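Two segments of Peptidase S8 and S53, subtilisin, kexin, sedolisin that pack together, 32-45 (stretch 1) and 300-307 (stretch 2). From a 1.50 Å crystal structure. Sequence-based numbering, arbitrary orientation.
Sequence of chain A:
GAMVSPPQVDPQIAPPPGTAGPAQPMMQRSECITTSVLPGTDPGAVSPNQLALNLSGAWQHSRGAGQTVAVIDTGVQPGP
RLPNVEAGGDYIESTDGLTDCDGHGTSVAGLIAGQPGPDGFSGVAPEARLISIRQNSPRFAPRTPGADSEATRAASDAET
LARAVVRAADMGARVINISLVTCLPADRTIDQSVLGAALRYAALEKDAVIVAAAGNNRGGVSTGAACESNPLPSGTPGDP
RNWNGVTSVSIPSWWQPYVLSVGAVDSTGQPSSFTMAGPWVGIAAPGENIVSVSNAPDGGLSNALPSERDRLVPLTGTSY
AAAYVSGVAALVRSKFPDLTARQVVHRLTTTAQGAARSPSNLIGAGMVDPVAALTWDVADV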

# COMPACT_ATOMS: atom_id res chain seq x y z
N CYS A 32 4.43 21.75 -2.89
CA CYS A 32 3.58 20.63 -3.30
C CYS A 32 3.78 20.26 -4.77
O CYS A 32 4.15 21.08 -5.61
CB CYS A 32 2.11 20.95 -3.09
SG CYS A 32 1.63 21.24 -1.37
N ILE A 33 3.47 19.00 -5.05
CA ILE A 33 3.65 18.34 -6.34
C ILE A 33 2.28 17.83 -6.78
O ILE A 33 1.46 17.41 -5.96
CB ILE A 33 4.61 17.12 -6.13
CG1 ILE A 33 6.00 17.64 -5.78
CG2 ILE A 33 4.70 16.20 -7.34
CD1 ILE A 33 6.44 18.73 -6.69
N THR A 34 2.04 17.85 -8.08
CA THR A 34 0.95 17.14 -8.70
C THR A 34 1.48 16.19 -9.76
O THR A 34 2.52 16.47 -10.39
CB THR A 34 -0.08 18.08 -9.33
OG1 THR A 34 0.54 18.91 -10.32
CG2 THR A 34 -0.71 18.97 -8.25
N THR A 35 0.77 15.09 -9.96
CA THR A 35 1.07 14.15 -11.05
C THR A 35 0.57 14.69 -12.39
O THR A 35 -0.41 15.42 -12.45
CB THR A 35 0.45 12.78 -10.76
OG1 THR A 35 -0.95 12.92 -10.47
CG2 THR A 35 1.11 12.14 -9.59
N SER A 36 1.26 14.32 -13.46
CA SER A 36 1.08 14.92 -14.77
C SER A 36 1.02 13.83 -15.84
O SER A 36 1.26 12.66 -15.57
CB SER A 36 2.27 15.88 -15.12
OG SER A 36 2.43 16.90 -14.13
N VAL A 37 0.72 14.25 -17.06
CA VAL A 37 0.75 13.36 -18.22
C VAL A 37 2.15 13.34 -18.85
O VAL A 37 2.68 14.37 -19.22
CB VAL A 37 -0.33 13.75 -19.25
CG1 VAL A 37 -0.28 12.88 -20.49
CG2 VAL A 37 -1.71 13.64 -18.61
N LEU A 38 2.70 12.14 -19.03
CA LEU A 38 3.99 11.97 -19.67
C LEU A 38 3.85 12.23 -21.17
O LEU A 38 3.07 11.56 -21.82
CB LEU A 38 4.46 10.54 -19.40
CG LEU A 38 5.87 10.18 -19.83
CD1 LEU A 38 6.88 11.04 -19.07
CD2 LEU A 38 6.07 8.69 -19.57
N PRO A 39 4.62 13.19 -21.73
CA PRO A 39 4.47 13.42 -23.14
C PRO A 39 4.73 12.19 -24.00
O PRO A 39 5.61 11.37 -23.69
CB PRO A 39 5.48 14.54 -23.42
CG PRO A 39 5.53 15.30 -22.13
CD PRO A 39 5.42 14.25 -21.08
N GLY A 40 3.92 12.02 -25.03
CA GLY A 40 4.06 10.88 -25.91
C GLY A 40 3.26 9.67 -25.50
O GLY A 40 3.27 8.66 -26.20
N THR A 41 2.56 9.76 -24.37
CA THR A 41 1.71 8.67 -23.92
C THR A 41 0.25 9.02 -24.14
O THR A 41 -0.12 10.18 -24.33
CB THR A 41 1.91 8.35 -22.42
OG1 THR A 41 1.51 9.47 -21.62
CG2 THR A 41 3.36 7.97 -22.12
N ASP A 42 -0.59 7.99 -24.05
CA ASP A 42 -2.03 8.13 -24.11
C ASP A 42 -2.58 7.48 -22.83
O ASP A 42 -2.87 6.27 -22.81
CB ASP A 42 -2.57 7.43 -25.35
CG ASP A 42 -4.07 7.51 -25.44
OD1 ASP A 42 -4.69 8.28 -24.65
OD2 ASP A 42 -4.63 6.79 -26.29
N PRO A 43 -2.71 8.29 -21.76
CA PRO A 43 -3.20 7.71 -20.50
C PRO A 43 -4.62 7.22 -20.57
O PRO A 43 -5.01 6.44 -19.71
CB PRO A 43 -3.13 8.86 -19.50
CG PRO A 43 -2.38 9.94 -20.16
CD PRO A 43 -2.38 9.72 -21.62
N GLY A 44 -5.38 7.69 -21.56
CA GLY A 44 -6.80 7.31 -21.72
C GLY A 44 -7.00 5.92 -22.30
O GLY A 44 -8.10 5.37 -22.19
N ALA A 45 -5.97 5.36 -22.92
CA ALA A 45 -6.04 3.99 -23.37
C ALA A 45 -6.07 3.02 -22.19
O ALA A 45 -5.43 3.28 -21.17
CB ALA A 45 -4.85 3.69 -24.27
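Stretch 2, residues 300-307: GLSNALPS

Two chain segments far apart in sequence can be joined by very little regular sheet, provided that side chains take over where the backbone pairing stops. The packing of residues 300-307 on residues 32-45 is a compact example. Stretch 1 contains no regular helix or strand: it runs extended from Ile 33 to Leu 38, reverses in a type II turn from Leu 38 to Thr 41, and enters a type I turn from Asp 42 to Ala 45. Gly 40 suits the first turn, since at its phi/psi of 90/-3 a CB would be jammed against the preceding carbonyl oxygen. Stretch 2 is largely extended, with Leu 301 and Ser 302 in one strand and Leu 305 and Pro 306 in another, and it lies antiparallel to the extended part of stretch 1. Thr 35 therefore faces Leu 305 (CA to CA 5.1 Å), while Val 37 faces Ser 302 (CA to CA 4.9 Å).

A single antiparallel bridge, Ser 36 with Ala 304, sets this register. Ser 36 N donates to Ala 304 O at 2.9 Å, and Asn 303 N donates to Ser 36 O, also at 2.9 Å; both bonds are nearly straight. Beside them, Thr 35 CA approaches Ala 304 O at 3.3 Å in a CA-H...O contact.

Beyond the bridge, Asn 303 does the work of a further rung. Its CA-to-CB bond points sideways, but the chi1 p rotamer brings the amide nearer to stretch 1, where its two ends serve opposite chemical roles. Asn 303 OD1 accepts from Leu 38 N at 2.8 Å, and Asn 303 ND2 donates to Thr 41 OG1 at 2.9 Å. Thr 41 OG1 in turn donates to Leu 38 O at 2.6 Å, so one asparagine side chain is tied to the first and last residues of the type II turn.

The remaining side chains fill in around this polar framework. Thr 35 OG1 and Ser 302 OG share a hydrogen bond of 2.8 Å. Near the start of stretch 1, Ile 33 CG2 rests 3.6 Å from Leu 305 CD2 and 4.0 Å from Pro 306 CD. Leu 38 CB meets Ala 304 CB at 3.9 Å. Leu 301 packs against the later turn: its CB lies 4.2 Å from Pro 43 CB, and its CD1 reaches within 4.0 Å of Gly 44 CA. Together these contacts bury 633 Å², summed over both sides.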

# COMPACT_ATOMS: atom_id res chain seq x y z
N GLY A 300 -8.09 14.78 -13.49
CA GLY A 300 -8.12 13.85 -14.60
C GLY A 300 -7.07 12.79 -14.43
O GLY A 300 -6.54 12.58 -13.33
N LEU A 301 -6.76 12.11 -15.52
CA LEU A 301 -5.77 11.03 -15.50
C LEU A 301 -4.34 11.54 -15.58
O LEU A 301 -4.05 12.54 -16.24
CB LEU A 301 -6.01 10.06 -16.65
CG LEU A 301 -7.38 9.40 -16.74
CD1 LEU A 301 -7.33 8.38 -17.87
CD2 LEU A 301 -7.75 8.70 -15.45
N SER A 302 -3.46 10.84 -14.86
CA SER A 302 -2.02 11.15 -14.89
C SER A 302 -1.19 9.89 -14.82
O SER A 302 -1.66 8.82 -14.44
CB SER A 302 -1.62 12.07 -13.74
OG SER A 302 -1.96 11.41 -12.54
N ASN A 303 0.06 10.00 -15.22
CA ASN A 303 0.95 8.86 -15.34
C ASN A 303 2.41 9.22 -15.18
O ASN A 303 3.28 8.52 -15.66
CB ASN A 303 0.67 8.09 -16.64
CG ASN A 303 1.03 8.89 -17.89
OD1 ASN A 303 1.29 10.07 -17.81
ND2 ASN A 303 0.96 8.24 -19.03
N ALA A 304 2.69 10.34 -14.51
CA ALA A 304 4.07 10.79 -14.35
C ALA A 304 4.24 11.70 -13.16
O ALA A 304 3.30 12.35 -12.73
CB ALA A 304 4.59 11.48 -15.60
N LEU A 305 5.49 11.78 -12.70
CA LEU A 305 5.96 12.72 -11.69
C LEU A 305 7.27 13.31 -12.10
O LEU A 305 8.01 12.68 -12.82
CB LEU A 305 6.27 11.99 -10.40
CG LEU A 305 5.10 11.69 -9.54
CD1 LEU A 305 5.48 10.58 -8.57
CD2 LEU A 305 4.72 12.96 -8.81
N PRO A 306 7.62 14.47 -11.54
CA PRO A 306 8.92 15.07 -11.79
C PRO A 306 10.06 14.34 -11.08
O PRO A 306 9.90 13.92 -9.94
CB PRO A 306 8.75 16.51 -11.27
CG PRO A 306 7.54 16.53 -10.42
CD PRO A 306 6.77 15.27 -10.63
N SER A 307 11.17 14.14 -11.78
CA SER A 307 12.37 13.57 -11.17
C SER A 307 13.41 14.68 -11.17
O SER A 307 13.06 15.85 -10.98
CB SER A 307 12.85 12.34 -11.95
OG SER A 307 13.42 12.71 -13.19